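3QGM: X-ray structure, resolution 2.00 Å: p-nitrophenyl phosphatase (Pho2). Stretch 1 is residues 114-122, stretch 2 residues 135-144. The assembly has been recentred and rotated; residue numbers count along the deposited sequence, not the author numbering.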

# COMPACT_ATOMS: atom_id res chain seq x y z
N ASP A 114 -13.61 -17.82 4.74
CA ASP A 114 -13.87 -16.40 4.54
C ASP A 114 -12.99 -15.62 5.50
O ASP A 114 -12.54 -16.15 6.51
CB ASP A 114 -15.34 -16.07 4.80
CG ASP A 114 -16.27 -16.83 3.90
OD1 ASP A 114 -15.82 -17.32 2.85
OD2 ASP A 114 -17.46 -16.93 4.23
N TYR A 115 -12.76 -14.35 5.18
CA TYR A 115 -11.85 -13.49 5.94
C TYR A 115 -12.26 -13.35 7.40
O TYR A 115 -11.40 -13.25 8.26
CB TYR A 115 -11.73 -12.10 5.28
CG TYR A 115 -12.96 -11.20 5.43
CD1 TYR A 115 -14.00 -11.21 4.49
CD2 TYR A 115 -13.10 -10.38 6.53
CE1 TYR A 115 -15.13 -10.37 4.64
CE2 TYR A 115 -14.22 -9.57 6.69
CZ TYR A 115 -15.22 -9.57 5.75
OH TYR A 115 -16.29 -8.76 5.96
N ASP A 116 -13.56 -13.39 7.68
CA ASP A 116 -14.08 -13.24 9.04
C ASP A 116 -14.09 -14.53 9.84
O ASP A 116 -14.41 -14.51 11.01
CB ASP A 116 -15.51 -12.61 9.02
CG ASP A 116 -16.51 -13.39 8.10
OD1 ASP A 116 -16.10 -14.39 7.49
OD2 ASP A 116 -17.69 -12.98 7.97
N GLU A 117 -13.74 -15.66 9.22
CA GLU A 117 -13.65 -16.93 9.95
C GLU A 117 -12.20 -17.33 10.13
O GLU A 117 -11.91 -18.19 10.94
CB GLU A 117 -14.36 -18.05 9.17
CG GLU A 117 -15.88 -17.87 9.03
CD GLU A 117 -16.52 -18.70 7.88
OE1 GLU A 117 -15.82 -19.19 6.94
OE2 GLU A 117 -17.76 -18.83 7.92
N ALA A 118 -11.29 -16.73 9.36
CA ALA A 118 -9.89 -17.15 9.35
C ALA A 118 -9.21 -17.02 10.71
O ALA A 118 -9.45 -16.05 11.41
CB ALA A 118 -9.10 -16.32 8.32
N GLU A 119 -8.35 -17.97 11.04
CA GLU A 119 -7.36 -17.80 12.10
C GLU A 119 -6.04 -17.23 11.57
O GLU A 119 -5.25 -16.71 12.33
CB GLU A 119 -7.02 -19.12 12.79
CG GLU A 119 -8.15 -20.14 12.82
CD GLU A 119 -7.60 -21.53 13.15
OE1 GLU A 119 -6.69 -21.57 14.02
OE2 GLU A 119 -8.04 -22.53 12.53
N TYR A 120 -5.77 -17.39 10.27
CA TYR A 120 -4.56 -16.85 9.66
C TYR A 120 -4.92 -16.00 8.45
O TYR A 120 -5.76 -16.40 7.61
CB TYR A 120 -3.62 -17.96 9.20
CG TYR A 120 -2.83 -18.69 10.28
CD1 TYR A 120 -3.45 -19.61 11.13
CD2 TYR A 120 -1.45 -18.44 10.46
CE1 TYR A 120 -2.71 -20.26 12.14
CE2 TYR A 120 -0.72 -19.09 11.48
CZ TYR A 120 -1.36 -20.00 12.29
OH TYR A 120 -0.65 -20.66 13.24
N LEU A 121 -4.24 -14.85 8.35
CA LEU A 121 -4.19 -14.07 7.15
C LEU A 121 -2.89 -14.40 6.42
O LEU A 121 -1.82 -14.24 6.98
CB LEU A 121 -4.28 -12.55 7.50
CG LEU A 121 -3.98 -11.53 6.39
CD1 LEU A 121 -4.94 -11.73 5.18
CD2 LEU A 121 -3.99 -10.02 6.99
N VAL A 122 -3.00 -14.83 5.17
CA VAL A 122 -1.87 -15.23 4.35
C VAL A 122 -1.80 -14.29 3.13
O VAL A 122 -2.69 -14.25 2.30
CB VAL A 122 -2.01 -16.71 3.91
CG1 VAL A 122 -0.79 -17.19 3.17
CG2 VAL A 122 -2.25 -17.57 5.15
N THR A 135 -10.23 -5.02 0.86
CA THR A 135 -11.14 -4.81 1.98
C THR A 135 -11.08 -6.01 2.90
O THR A 135 -11.02 -5.85 4.13
CB THR A 135 -12.58 -4.58 1.49
OG1 THR A 135 -12.64 -3.36 0.77
CG2 THR A 135 -13.57 -4.49 2.60
N LYS A 136 -11.13 -7.20 2.33
CA LYS A 136 -11.12 -8.41 3.16
C LYS A 136 -9.84 -8.54 3.98
O LYS A 136 -9.89 -8.89 5.14
CB LYS A 136 -11.35 -9.66 2.32
CG LYS A 136 -12.74 -9.71 1.62
CD LYS A 136 -12.95 -11.09 1.02
CE LYS A 136 -14.42 -11.36 0.66
NZ LYS A 136 -14.59 -11.40 -0.81
N ALA A 137 -8.71 -8.25 3.35
CA ALA A 137 -7.39 -8.29 4.00
C ALA A 137 -7.34 -7.27 5.10
O ALA A 137 -6.93 -7.59 6.20
CB ALA A 137 -6.27 -8.00 2.96
N LEU A 138 -7.75 -6.05 4.78
CA LEU A 138 -7.88 -5.00 5.78
C LEU A 138 -8.69 -5.50 7.00
O LEU A 138 -8.28 -5.36 8.16
CB LEU A 138 -8.51 -3.74 5.15
CG LEU A 138 -8.99 -2.67 6.15
CD1 LEU A 138 -7.75 -2.04 6.82
CD2 LEU A 138 -9.88 -1.64 5.49
N ARG A 139 -9.87 -6.04 6.75
CA ARG A 139 -10.70 -6.46 7.88
C ARG A 139 -10.04 -7.59 8.67
O ARG A 139 -10.06 -7.58 9.89
CB ARG A 139 -12.10 -6.81 7.40
CG ARG A 139 -12.80 -5.56 6.86
CD ARG A 139 -14.18 -5.88 6.32
NE ARG A 139 -14.84 -4.72 5.80
CZ ARG A 139 -16.00 -4.73 5.15
NH1 ARG A 139 -16.65 -5.88 4.96
NH2 ARG A 139 -16.51 -3.58 4.73
N ALA A 140 -9.43 -8.55 7.98
CA ALA A 140 -8.67 -9.63 8.66
C ALA A 140 -7.52 -9.10 9.52
O ALA A 140 -7.26 -9.55 10.67
CB ALA A 140 -8.15 -10.61 7.61
N CYS A 141 -6.84 -8.12 8.98
CA CYS A 141 -5.68 -7.57 9.64
C CYS A 141 -6.13 -6.81 10.94
O CYS A 141 -5.55 -6.99 12.00
CB CYS A 141 -4.98 -6.69 8.62
SG CYS A 141 -3.39 -6.19 9.07
N LEU A 142 -7.21 -6.03 10.83
CA LEU A 142 -7.81 -5.31 11.95
C LEU A 142 -8.44 -6.25 13.01
O LEU A 142 -8.48 -5.88 14.16
CB LEU A 142 -8.91 -4.35 11.47
CG LEU A 142 -8.52 -3.04 10.76
CD1 LEU A 142 -9.77 -2.48 10.14
CD2 LEU A 142 -7.89 -2.03 11.72
N ARG A 143 -8.90 -7.44 12.62
CA ARG A 143 -9.32 -8.43 13.63
C ARG A 143 -8.16 -8.92 14.47
O ARG A 143 -8.35 -9.46 15.53
CB ARG A 143 -9.98 -9.65 12.99
CG ARG A 143 -11.40 -9.46 12.56
CD ARG A 143 -11.83 -10.74 11.87
NE ARG A 143 -11.73 -11.84 12.81
CZ ARG A 143 -11.42 -13.09 12.51
NH1 ARG A 143 -11.17 -13.49 11.25
NH2 ARG A 143 -11.37 -13.94 13.50
N GLY A 144 -6.95 -8.78 13.97
CA GLY A 144 -5.76 -9.08 14.77
C GLY A 144 -5.30 -10.51 14.69
O GLY A 144 -4.43 -10.93 15.45
O HOH W 1 -10.87 -16.33 14.26

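The contact joins a loop that runs into a short strand (residues 120-122) to the last turns of a helix that begins earlier in the chain. The strand and helix axes come within 8.9 Å and their N-to-C directions differ by 140°, so the two run roughly antiparallel. The backbones draw nearest in the loop, where the CA atoms of Tyr-115 and Ala-140 lie 5.7 Å apart; the small side chain of Ala-140 occupies this point, its CB 4.2 Å from Tyr-115 O. Together the stretches bury 511 Å², both sides summed.

Apolar packing has two parts. In the strand, Leu-121 points its CA-to-CB bond toward the helix, whereas that of Tyr-120 points away, as expected of neighbours in an extended chain. Leu-121 CD1 lies 4.2 Å from Ala-140 CB, and Leu-121 CD2 lies 3.8 Å from Cys-141 CB and 3.9 Å from Ala-137 O; all are van der Waals contacts within a buried region. In the loop, Tyr-115 (chi1 72°, p) contributes the largest covered area, 142 Å². One face of its ring is covered by Lys-136 CA, and Tyr-115 CD1 approaches Lys-136 CG at 3.5 Å. The lysine thus packs through its aliphatic portion, while its end leads away and NZ is hydrogen-bonded elsewhere in the structure.

Direct polar contacts come from two arginines one helical turn apart. Arg-139, with chi2 and chi3 both t, donates from NH1 to Tyr-115 OH at 3.1 Å with an N-H...acceptor angle of 156°. The hydroxyl lies at the guanidinium edge, near its plane, where the N-H groups point.

Arg-143 instead addresses backbone carbonyls. Arg-143 NH1 donates to Ala-118 O at 3.1 Å and 145°, and more weakly to Tyr-115 O at 3.0 Å, where the angle falls to 128°. Both acceptors sit near the guanidinium plane. Proximity alone is not sufficient: Asp-116 O is 3.4 Å from Arg-143 NH1 but lies over the guanidinium face, and the poor angle rules out a hydrogen bond. A water reinforces the link, accepting from Arg-143 NH2 at 2.6 Å and donating to Ala-118 O at 3.2 Å.

Local backbone bonds shape both partners. Glu-117 N donates to Asp-114 O at 3.0 Å, folding the loop that presents these carbonyls. Beyond Arg-143, a Schellman motif closes the helix: Gly-144, at phi 89°, donates from N to Cys-141 O at 3.0 Å and weakly to Ala-140 O at 3.4 Å.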